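Long-range contacts in nucleoporin NUP116 (PDB 3NF5), which is probably a structural constituent of the nuclear pore complex, this chain being its C-terminal domain, which targets the protein to the pore: residues 15-20 / 39-45; 49-55 / 93-99; 133-139 / 148-153. All coordinates share one frame. Where two conformers were deposited one is given. Residue numbers count along the deposited sequence, not the author numbering.

Interaction 1 (15-20 / 39-45); sequences NYYISP and LVVGNKQ
Both tyrosines of strand 16-19 lay their rings over the neighbouring strand, one on each face of the sheet. Tyr17 (chi1 p) covers Gly42, whose CA lies 4.0 Å from the Tyr17 ring centroid, 24° off its normal, a CH-pi contact; an ideal CB on Gly42 would clash with Tyr17 OH. Tyr16 (chi1 m) makes a second one, taking Asn43 CB over its ring, 4.2 Å from the centroid. Strands 16-19 and 40-43 run antiparallel at 167°, their axes 4.7 Å apart. Tyr17-Gly42 and Ser19-Val40 are hydrogen-bonded pairs: Tyr17 N-Gly42 O 2.9 Å, Gly42 N-Tyr17 O 3.0 Å, Ser19 N-Val40 O 2.9 Å and Val40 N-Ser19 O 2.8 Å. Lys44 N-Asn15 O (2.9 Å) prolongs the ladder. Tyr16-Asn43 and Ile18-Val41 are non-hydrogen-bonded pairs; Ile18 CG1 packs on Val41 CG2 at 4.0 Å, on the face covered by helix 65-69. The bridges stop at Ser19-Val40, and a cis peptide bond precedes Pro20. At the other end Asn43 OD1 accepts from Gln45 N (3.0 Å), an Asx turn leading toward strand 47-51. Regular antiparallel pairing of this kind closes one edge of the six-stranded sheet of this C-terminal domain, by sequence a member of the Nup98-96 autopeptidase family.

Interaction 2 (49-55 / 93-99); sequences IEFLDPV and LNVRARI
This is an antiparallel strand pairing in the middle of the six-stranded sheet, continued by a side-chain cluster where the two segments leave the sheet. Strands 49-51 and 97-99 run at 166° with axes 4.6 Å apart. Glu50-Arg98 is the hydrogen-bonded pair, with Glu50 N to Arg98 O and Arg98 N to Glu50 O both 2.8 Å; Ile49-Ile99 and Phe51-Ala97 are non-hydrogen-bonded pairs. Leu52 N to Arg96 O (2.7 Å) carries the ladder one step past the strands. On the face of Ile49, Phe51, Ala97 and Ile99, Ile49 CG1 meets Ile99 CG1 at 3.7 Å and Ala97 CB at 3.8 Å. In the non-hydrogen-bonded pair Phe51-Ala97 the CA atoms are 4.1 Å apart. The Phe51 ring (chi1 m) receives Leu93 CD2 over its face, 4.0 Å from the centroid, a CH-pi contact. Val55 closes the cluster, its CG1 3.2 Å from Leu93 CD2 and its CG2 3.5 Å from Val95 CG2. Asn94, centre of an inverse gamma turn, bends the backbone between Leu93 and Val95. On the opposite face, Glu50, also salt-bridged to Lys48, reaches Arg98 through water: water 2 lies 2.8 Å from Glu50 OE2 and 3.0 Å from Arg98 NH1. Arg98 itself is salt-bridged to Glu139. Arg96, t at chi1 and chi2 but turned by chi3 p, places NH2 2.8 Å from Asp53 OD1, forming a salt bridge.

Interaction 3 (133-139 / 148-153); sequences IPHTHFE and YCFTVD
His137, with chi1 m and chi2 -68°, sends its ring along the strand toward the end of its partner, where NE2 donates to Asp153 OD2 at 3.0 Å and 174°, a His-carboxylate hydrogen bond with OD2 lying at the ring edge. Asp153 is in the chi1 m rotamer. Strands 137-139 and 148-152 run antiparallel but strongly twisted, at 144° with axes 4.5 Å apart. His137-Thr151 is the hydrogen-bonded pair (His137 N to Thr151 O 2.7 Å, Thr151 N to His137 O 2.9 Å), Phe138-Phe150 a non-hydrogen-bonded one, and Glu139 N to Cys149 O (2.9 Å) continues the ladder. Phe138 (chi1 t) directs CD1 to the edge of the Tyr148 ring, 3.8 Å from Tyr148 CE1. Tyr148, also t, brings OH to 3.6 Å from Ile133 CD1. Phe150 is p, and its CD1 lies 3.8 Å from Thr136 CB. Ahead of the strand, Ile133 to Thr136 form a type II turn, with His135 at phi/psi 71/29; the p rotamer of Thr136 lets OG1 donate to Ile133 O at 2.6 Å. Water 4 joins Thr136 OG1 (3.0 Å) to Tyr148 OH (2.6 Å). This is the mouth of a beta hairpin: helix 122-132 leads into it and packs Leu130 on Phe138 and Tyr148, strand 97-101 flanks strand 147-152 on its other side, and strand 137-142 is outermost on this side of the chain's sheet.

From the N terminus, interaction 1 closes first, across a largely helical connection, and puts strand 16-19 at one edge of the sheet. The chain then turns directly from strand 40-43 into strand 47-51, where interaction 2 opens; it closes a longer excursion containing helix 65-69 and the small two-stranded sheet. Interaction 3 comes last, completing the hairpin that forms the other edge. The three are in series; none nests in or crosses another. In space they adjoin in order: Val41 O to Ile49 N (2.8 Å) probably hydrogen-bonds interactions 1 and 2, while the Arg98 NE to Glu139 OE1 salt bridge (2.8 Å) ties interaction 2 to 3. Interactions 1 and 3 do not touch, their nearest atoms being about 11 Å apart.

Interaction 1 (15-20 / 39-45)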
loop_
_atom_site.group_PDB
_atom_site.type_symbol
_atom_site.label_atom_id
_atom_site.label_comp_id
_atom_site.label_asym_id
_atom_site.label_seq_id
_atom_site.Cartn_x
_atom_site.Cartn_y
_atom_site.Cartn_z
ATOM N N ASN A 15 -7.515 -10.716 2.700
ATOM C CA ASN A 15 -6.566 -9.613 2.916
ATOM C C ASN A 15 -6.710 -8.366 2.008
ATOM O O ASN A 15 -6.776 -7.261 2.574
ATOM C CB ASN A 15 -5.101 -10.073 2.890
ATOM C CG ASN A 15 -4.846 -11.311 3.726
ATOM O OD1 ASN A 15 -4.437 -12.367 3.192
ATOM N ND2 ASN A 15 -5.077 -11.197 5.024
ATOM N N TYR A 16 -6.757 -8.495 0.673
ATOM C CA TYR A 16 -6.841 -7.261 -0.175
ATOM C C TYR A 16 -8.242 -6.737 -0.247
ATOM O O TYR A 16 -9.188 -7.480 -0.276
ATOM C CB TYR A 16 -6.342 -7.425 -1.625
ATOM C CG TYR A 16 -4.870 -7.422 -1.721
ATOM C CD1 TYR A 16 -4.169 -6.244 -1.869
ATOM C CD2 TYR A 16 -4.148 -8.607 -1.639
ATOM C CE1 TYR A 16 -2.799 -6.216 -1.962
ATOM C CE2 TYR A 16 -2.744 -8.588 -1.652
ATOM C CZ TYR A 16 -2.087 -7.397 -1.842
ATOM O OH TYR A 16 -0.719 -7.327 -1.906
ATOM N N TYR A 17 -8.327 -5.437 -0.379
ATOM C CA TYR A 17 -9.572 -4.775 -0.578
ATOM C C TYR A 17 -9.316 -3.505 -1.387
ATOM O O TYR A 17 -8.219 -3.003 -1.418
ATOM C CB TYR A 17 -10.276 -4.467 0.744
ATOM C CG TYR A 17 -9.531 -3.535 1.643
ATOM C CD1 TYR A 17 -9.784 -2.161 1.626
ATOM C CD2 TYR A 17 -8.537 -4.001 2.504
ATOM C CE1 TYR A 17 -9.085 -1.283 2.457
ATOM C CE2 TYR A 17 -7.858 -3.153 3.325
ATOM C CZ TYR A 17 -8.129 -1.784 3.286
ATOM O OH TYR A 17 -7.464 -0.950 4.087
ATOM N N ILE A 18 -10.370 -3.034 -2.040
ATOM C CA ILE A 18 -10.322 -1.791 -2.830
ATOM C C ILE A 18 -11.635 -1.031 -2.628
ATOM O O ILE A 18 -12.688 -1.669 -2.611
ATOM C CB ILE A 18 -10.090 -2.107 -4.302
ATOM C CG1 ILE A 18 -9.725 -0.863 -5.096
ATOM C CG2 ILE A 18 -11.298 -2.801 -4.931
ATOM C CD1 ILE A 18 -9.206 -1.195 -6.533
ATOM N N SER A 19 -11.538 0.303 -2.515
ATOM C CA SER A 19 -12.690 1.260 -2.331
ATOM C C SER A 19 -12.460 2.467 -3.220
ATOM O O SER A 19 -11.376 3.008 -3.222
ATOM C CB SER A 19 -12.750 1.699 -0.880
ATOM O OG SER A 19 -13.764 2.691 -0.656
ATOM N N PRO A 20 -13.429 2.828 -4.083
ATOM C CA PRO A 20 -14.645 2.079 -4.414
ATOM C C PRO A 20 -14.406 0.611 -4.855
ATOM O O PRO A 20 -13.308 0.236 -5.324
ATOM C CB PRO A 20 -15.344 2.943 -5.510
ATOM C CG PRO A 20 -14.664 4.322 -5.420
ATOM C CD PRO A 20 -13.287 4.088 -4.843
ATOM N N LEU A 39 -9.734 6.877 -3.871
ATOM C CA LEU A 39 -9.318 5.471 -4.120
ATOM C C LEU A 39 -8.400 4.939 -2.956
ATOM O O LEU A 39 -7.405 5.574 -2.546
ATOM C CB LEU A 39 -8.641 5.274 -5.490
ATOM C CG LEU A 39 -8.056 3.910 -5.919
ATOM C CD1 LEU A 39 -9.244 3.028 -6.113
ATOM C CD2 LEU A 39 -7.239 3.907 -7.193
ATOM N N VAL A 40 -8.764 3.749 -2.483
ATOM C CA VAL A 40 -8.049 3.064 -1.399
ATOM C C VAL A 40 -7.786 1.666 -1.839
ATOM O O VAL A 40 -8.719 0.927 -2.229
ATOM C CB VAL A 40 -8.825 3.033 -0.047
ATOM C CG1 VAL A 40 -7.995 2.393 0.987
ATOM C CG2 VAL A 40 -9.220 4.453 0.393
ATOM N N VAL A 41 -6.511 1.274 -1.794
ATOM C CA VAL A 41 -6.186 -0.120 -2.057
ATOM C C VAL A 41 -5.422 -0.595 -0.813
ATOM O O VAL A 41 -4.351 -0.047 -0.516
ATOM C CB VAL A 41 -5.318 -0.294 -3.318
ATOM C CG1 VAL A 41 -4.962 -1.849 -3.608
ATOM C CG2 VAL A 41 -5.934 0.409 -4.585
ATOM N N GLY A 42 -5.898 -1.641 -0.123
ATOM C CA GLY A 42 -5.152 -2.114 1.038
ATOM C C GLY A 42 -5.044 -3.635 1.168
ATOM O O GLY A 42 -5.734 -4.409 0.477
ATOM N N ASN A 43 -4.185 -4.037 2.103
ATOM C CA ASN A 43 -4.014 -5.396 2.493
ATOM C C ASN A 43 -4.119 -5.347 4.022
ATOM O O ASN A 43 -3.329 -4.706 4.659
ATOM C CB ASN A 43 -2.660 -5.896 2.041
ATOM C CG ASN A 43 -2.432 -7.361 2.442
ATOM O OD1 ASN A 43 -2.710 -7.750 3.606
ATOM N ND2 ASN A 43 -2.013 -8.165 1.496
ATOM N N LYS A 44 -5.107 -6.005 4.594
ATOM C CA LYS A 44 -5.440 -5.877 6.006
ATOM C C LYS A 44 -4.291 -6.243 6.911
ATOM O O LYS A 44 -4.148 -5.683 7.991
ATOM C CB LYS A 44 -6.637 -6.797 6.378
ATOM C CG LYS A 44 -8.000 -6.383 5.782
ATOM C CD LYS A 44 -8.726 -5.351 6.639
ATOM C CE LYS A 44 -10.058 -4.890 6.009
ATOM N NZ LYS A 44 -11.040 -6.015 5.703
ATOM N N GLN A 45 -3.484 -7.197 6.471
ATOM C CA GLN A 45 -2.333 -7.667 7.232
ATOM C C GLN A 45 -1.116 -6.723 7.172
ATOM O O GLN A 45 -0.382 -6.669 8.152
ATOM C CB GLN A 45 -1.860 -9.049 6.740
ATOM C CG GLN A 45 -2.659 -10.248 7.160
ATOM C CD GLN A 45 -1.773 -11.476 7.189
ATOM O OE1 GLN A 45 -1.251 -11.845 8.251
ATOM N NE2 GLN A 45 -1.490 -12.032 6.011
#

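Interaction 2 (49-55 / 93-99)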
loop_
_atom_site.group_PDB
_atom_site.type_symbol
_atom_site.label_atom_id
_atom_site.label_comp_id
_atom_site.label_asym_id
_atom_site.label_seq_id
_atom_site.Cartn_x
_atom_site.Cartn_y
_atom_site.Cartn_z
ATOM N N ILE A 49 -2.703 1.951 0.642
ATOM C CA ILE A 49 -2.473 3.237 -0.019
ATOM C C ILE A 49 -3.809 3.965 -0.281
ATOM O O ILE A 49 -4.815 3.357 -0.690
ATOM C CB ILE A 49 -1.639 3.039 -1.306
ATOM C CG1 ILE A 49 -1.300 4.419 -1.913
ATOM C CG2 ILE A 49 -2.307 2.108 -2.227
ATOM C CD1 ILE A 49 -0.243 4.369 -3.009
ATOM N N GLU A 50 -3.797 5.255 0.045
ATOM C CA GLU A 50 -5.010 6.159 0.008
ATOM C C GLU A 50 -4.569 7.323 -0.913
ATOM O O GLU A 50 -3.758 8.131 -0.541
ATOM C CB GLU A 50 -5.403 6.621 1.407
ATOM C CG GLU A 50 -5.909 5.450 2.268
ATOM C CD GLU A 50 -5.853 5.700 3.754
ATOM O OE1 GLU A 50 -6.675 5.095 4.497
ATOM O OE2 GLU A 50 -4.973 6.448 4.201
ATOM N N PHE A 51 -5.045 7.303 -2.144
ATOM C CA PHE A 51 -4.725 8.321 -3.117
ATOM C C PHE A 51 -5.452 9.614 -2.747
ATOM O O PHE A 51 -6.641 9.610 -2.463
ATOM C CB PHE A 51 -5.091 7.860 -4.517
ATOM C CG PHE A 51 -4.253 6.748 -4.983
ATOM C CD1 PHE A 51 -4.641 5.443 -4.752
ATOM C CD2 PHE A 51 -3.028 7.002 -5.531
ATOM C CE1 PHE A 51 -3.828 4.404 -5.130
ATOM C CE2 PHE A 51 -2.192 5.991 -5.887
ATOM C CZ PHE A 51 -2.598 4.668 -5.692
ATOM N N LEU A 52 -4.711 10.693 -2.705
ATOM C CA LEU A 52 -5.222 11.948 -2.175
ATOM C C LEU A 52 -5.638 12.884 -3.298
ATOM O O LEU A 52 -6.363 13.810 -3.054
ATOM C CB LEU A 52 -4.205 12.577 -1.281
ATOM C CG LEU A 52 -3.858 11.725 -0.087
ATOM C CD1 LEU A 52 -2.707 12.384 0.681
ATOM C CD2 LEU A 52 -5.044 11.538 0.808
ATOM N N ASP A 53 -5.195 12.639 -4.528
ATOM C CA ASP A 53 -5.812 13.283 -5.675
ATOM C C ASP A 53 -6.672 12.321 -6.461
ATOM O O ASP A 53 -6.447 11.104 -6.372
ATOM C CB ASP A 53 -4.728 13.796 -6.567
ATOM C CG ASP A 53 -3.949 14.986 -5.948
ATOM O OD1 ASP A 53 -4.524 15.804 -5.167
ATOM O OD2 ASP A 53 -2.733 15.025 -6.241
ATOM N N PRO A 54 -7.561 12.841 -7.343
ATOM C CA PRO A 54 -8.189 11.962 -8.352
ATOM C C PRO A 54 -7.207 11.080 -9.143
ATOM O O PRO A 54 -6.160 11.539 -9.586
ATOM C CB PRO A 54 -8.881 12.939 -9.295
ATOM C CG PRO A 54 -9.040 14.215 -8.516
ATOM C CD PRO A 54 -7.866 14.269 -7.588
ATOM N N VAL A 55 -7.586 9.821 -9.359
ATOM C CA VAL A 55 -6.810 8.880 -10.135
ATOM C C VAL A 55 -7.509 8.560 -11.487
ATOM O O VAL A 55 -8.727 8.400 -11.531
ATOM C CB VAL A 55 -6.563 7.647 -9.224
ATOM C CG1 VAL A 55 -6.155 6.569 -9.935
ATOM C CG2 VAL A 55 -5.480 8.055 -8.183
ATOM N N LEU A 93 -2.045 6.130 -11.759
ATOM C CA LEU A 93 -1.865 6.086 -10.281
ATOM C C LEU A 93 -0.711 6.954 -9.743
ATOM O O LEU A 93 -0.408 6.971 -8.529
ATOM C CB LEU A 93 -1.738 4.641 -9.839
ATOM C CG LEU A 93 -3.035 3.839 -9.972
ATOM C CD1 LEU A 93 -2.731 2.363 -9.793
ATOM C CD2 LEU A 93 -4.132 4.271 -9.003
ATOM N N ASN A 94 -0.034 7.656 -10.645
ATOM C CA ASN A 94 1.162 8.410 -10.294
ATOM C C ASN A 94 0.843 9.805 -9.783
ATOM O O ASN A 94 1.255 10.790 -10.387
ATOM C CB ASN A 94 2.147 8.460 -11.479
ATOM C CG ASN A 94 3.573 8.666 -11.049
ATOM O OD1 ASN A 94 3.893 8.760 -9.845
ATOM N ND2 ASN A 94 4.471 8.718 -12.028
ATOM N N VAL A 95 0.137 9.867 -8.646
ATOM C CA VAL A 95 -0.367 11.071 -8.033
ATOM C C VAL A 95 -0.158 10.995 -6.502
ATOM O O VAL A 95 0.416 9.999 -5.980
ATOM C CB VAL A 95 -1.884 11.230 -8.345
ATOM C CG1 VAL A 95 -2.133 11.277 -9.898
ATOM C CG2 VAL A 95 -2.737 10.106 -7.681
ATOM N N ARG A 96 -0.622 12.012 -5.796
ATOM C CA ARG A 96 -0.345 12.178 -4.384
ATOM C C ARG A 96 -1.104 11.100 -3.578
ATOM O O ARG A 96 -2.246 10.809 -3.889
ATOM C CB ARG A 96 -0.724 13.582 -3.972
ATOM C CG ARG A 96 -0.199 14.042 -2.645
ATOM C CD ARG A 96 -0.375 15.530 -2.506
ATOM N NE ARG A 96 -1.750 15.890 -2.881
ATOM C CZ ARG A 96 -2.769 16.104 -2.034
ATOM N NH1 ARG A 96 -2.603 16.058 -0.715
ATOM N NH2 ARG A 96 -3.977 16.390 -2.521
ATOM N N ALA A 97 -0.469 10.566 -2.540
ATOM C CA ALA A 97 -1.021 9.406 -1.819
ATOM C C ALA A 97 -0.469 9.374 -0.391
ATOM O O ALA A 97 0.555 9.965 -0.112
ATOM C CB ALA A 97 -0.737 8.083 -2.570
ATOM N N ARG A 98 -1.189 8.730 0.503
ATOM C CA ARG A 98 -0.742 8.515 1.860
ATOM C C ARG A 98 -0.680 7.012 1.928
ATOM O O ARG A 98 -1.698 6.272 1.582
ATOM C CB ARG A 98 -1.728 9.054 2.882
ATOM C CG ARG A 98 -1.437 8.665 4.312
ATOM C CD ARG A 98 -2.328 9.376 5.361
ATOM N NE ARG A 98 -2.090 10.827 5.456
ATOM C CZ ARG A 98 -2.937 11.775 5.075
ATOM N NH1 ARG A 98 -4.142 11.493 4.540
ATOM N NH2 ARG A 98 -2.561 13.037 5.219
ATOM N N ILE A 99 0.483 6.571 2.395
ATOM C CA ILE A 99 0.766 5.126 2.568
ATOM C C ILE A 99 0.940 4.748 4.047
ATOM O O ILE A 99 1.613 5.454 4.813
ATOM C CB ILE A 99 1.984 4.768 1.722
ATOM C CG1 ILE A 99 1.677 5.111 0.232
ATOM C CG2 ILE A 99 2.331 3.213 1.926
ATOM C CD1 ILE A 99 2.750 4.918 -0.767
HETATM O O HOH W 1 -2.669 5.149 4.076
HETATM O O HOH W 2 -5.883 9.109 4.533
#

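Interaction 3 (133-139 / 148-153)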
loop_
_atom_site.group_PDB
_atom_site.type_symbol
_atom_site.label_atom_id
_atom_site.label_comp_id
_atom_site.label_asym_id
_atom_site.label_seq_id
_atom_site.Cartn_x
_atom_site.Cartn_y
_atom_site.Cartn_z
ATOM N N ILE A 133 13.974 8.396 4.147
ATOM C CA ILE A 133 13.682 7.658 2.915
ATOM C C ILE A 133 13.396 8.581 1.750
ATOM O O ILE A 133 12.454 9.431 1.818
ATOM C CB ILE A 133 12.550 6.638 3.048
ATOM C CG1 ILE A 133 12.869 5.660 4.184
ATOM C CG2 ILE A 133 12.368 5.989 1.695
ATOM C CD1 ILE A 133 11.743 4.613 4.525
ATOM N N PRO A 134 14.206 8.439 0.678
ATOM C CA PRO A 134 13.963 9.288 -0.430
ATOM C C PRO A 134 12.540 9.152 -1.047
ATOM O O PRO A 134 11.916 8.039 -1.087
ATOM C CB PRO A 134 15.102 8.933 -1.391
ATOM C CG PRO A 134 16.186 8.622 -0.427
ATOM C CD PRO A 134 15.476 7.731 0.503
ATOM N N HIS A 135 12.020 10.337 -1.370
ATOM C CA HIS A 135 10.735 10.521 -2.093
ATOM C C HIS A 135 9.561 10.184 -1.248
ATOM O O HIS A 135 8.539 9.759 -1.746
ATOM C CB HIS A 135 10.697 9.668 -3.346
ATOM C CG HIS A 135 11.651 10.124 -4.393
ATOM N ND1 HIS A 135 11.426 11.269 -5.137
ATOM C CD2 HIS A 135 12.823 9.603 -4.827
ATOM C CE1 HIS A 135 12.429 11.428 -5.984
ATOM N NE2 HIS A 135 13.283 10.431 -5.817
ATOM N N THR A 136 9.715 10.368 0.054
ATOM C CA THR A 136 8.672 10.132 0.982
ATOM C C THR A 136 8.622 11.401 1.807
ATOM O O THR A 136 9.611 12.085 1.900
ATOM C CB THR A 136 8.963 8.901 1.912
ATOM O OG1 THR A 136 10.086 9.188 2.758
ATOM C CG2 THR A 136 9.204 7.678 1.125
ATOM N N HIS A 137 7.444 11.724 2.307
ATOM C CA HIS A 137 7.207 12.693 3.359
ATOM C C HIS A 137 6.645 12.039 4.630
ATOM O O HIS A 137 5.398 11.826 4.800
ATOM C CB HIS A 137 6.229 13.760 2.858
ATOM C CG HIS A 137 6.687 14.467 1.615
ATOM N ND1 HIS A 137 7.766 15.319 1.606
ATOM C CD2 HIS A 137 6.223 14.433 0.339
ATOM C CE1 HIS A 137 7.934 15.799 0.383
ATOM N NE2 HIS A 137 6.995 15.289 -0.403
ATOM N N PHE A 138 7.554 11.715 5.543
ATOM C CA PHE A 138 7.226 11.077 6.858
ATOM C C PHE A 138 6.114 11.796 7.535
ATOM O O PHE A 138 6.154 13.011 7.601
ATOM C CB PHE A 138 8.488 11.074 7.752
ATOM C CG PHE A 138 8.300 10.439 9.077
ATOM C CD1 PHE A 138 8.641 9.105 9.262
ATOM C CD2 PHE A 138 7.806 11.139 10.133
ATOM C CE1 PHE A 138 8.455 8.479 10.489
ATOM C CE2 PHE A 138 7.654 10.530 11.386
ATOM C CZ PHE A 138 8.001 9.176 11.545
ATOM N N GLU A 139 5.084 11.076 7.989
ATOM C CA GLU A 139 4.055 11.679 8.826
ATOM C C GLU A 139 4.172 11.136 10.257
ATOM O O GLU A 139 4.285 11.915 11.222
ATOM C CB GLU A 139 2.614 11.453 8.326
ATOM C CG GLU A 139 2.219 12.270 7.130
ATOM C CD GLU A 139 0.662 12.274 6.906
ATOM O OE1 GLU A 139 0.009 11.231 7.188
ATOM O OE2 GLU A 139 0.131 13.357 6.455
ATOM N N TYR A 148 3.613 2.817 10.381
ATOM C CA TYR A 148 4.417 3.857 9.773
ATOM C C TYR A 148 3.533 4.478 8.715
ATOM O O TYR A 148 2.971 3.778 7.916
ATOM C CB TYR A 148 5.639 3.276 9.147
ATOM C CG TYR A 148 6.406 4.050 8.094
ATOM C CD1 TYR A 148 6.808 5.372 8.276
ATOM C CD2 TYR A 148 6.763 3.446 6.941
ATOM C CE1 TYR A 148 7.549 6.037 7.300
ATOM C CE2 TYR A 148 7.495 4.080 6.003
ATOM C CZ TYR A 148 7.827 5.397 6.164
ATOM O OH TYR A 148 8.539 6.001 5.181
ATOM N N CYS A 149 3.373 5.783 8.799
ATOM C CA CYS A 149 2.571 6.518 7.834
ATOM C C CYS A 149 3.386 7.611 7.193
ATOM O O CYS A 149 4.103 8.359 7.883
ATOM C CB CYS A 149 1.379 7.177 8.495
ATOM S SG CYS A 149 0.170 6.064 9.159
ATOM N N PHE A 150 3.226 7.744 5.873
ATOM C CA PHE A 150 3.895 8.796 5.113
ATOM C C PHE A 150 3.106 9.147 3.834
ATOM O O PHE A 150 2.179 8.415 3.434
ATOM C CB PHE A 150 5.292 8.345 4.753
ATOM C CG PHE A 150 5.346 7.161 3.833
ATOM C CD1 PHE A 150 5.577 7.328 2.456
ATOM C CD2 PHE A 150 5.180 5.874 4.350
ATOM C CE1 PHE A 150 5.651 6.205 1.581
ATOM C CE2 PHE A 150 5.246 4.793 3.541
ATOM C CZ PHE A 150 5.500 4.934 2.126
ATOM N N THR A 151 3.450 10.273 3.231
ATOM C CA THR A 151 2.875 10.669 1.940
ATOM C C THR A 151 3.952 10.709 0.881
ATOM O O THR A 151 5.171 10.790 1.182
ATOM C CB THR A 151 2.108 11.998 1.990
ATOM O OG1 THR A 151 2.995 13.078 2.271
ATOM C CG2 THR A 151 1.036 11.978 3.029
ATOM N N VAL A 152 3.475 10.600 -0.359
ATOM C CA VAL A 152 4.284 10.698 -1.548
ATOM C C VAL A 152 3.570 11.703 -2.428
ATOM O O VAL A 152 2.355 11.762 -2.446
ATOM C CB VAL A 152 4.449 9.313 -2.160
ATOM C CG1 VAL A 152 5.221 8.403 -1.206
ATOM C CG2 VAL A 152 3.098 8.633 -2.452
ATOM N N ASP A 153 4.310 12.593 -3.052
ATOM C CA ASP A 153 3.792 13.547 -4.047
ATOM C C ASP A 153 3.257 12.893 -5.346
ATOM O O ASP A 153 2.209 13.279 -5.930
ATOM C CB ASP A 153 4.932 14.487 -4.439
ATOM C CG ASP A 153 5.439 15.311 -3.311
ATOM O OD1 ASP A 153 4.650 15.616 -2.411
ATOM O OD2 ASP A 153 6.640 15.707 -3.334
HETATM O O HOH W 3 7.112 12.461 -2.484
HETATM O O HOH W 4 9.260 8.437 5.560
#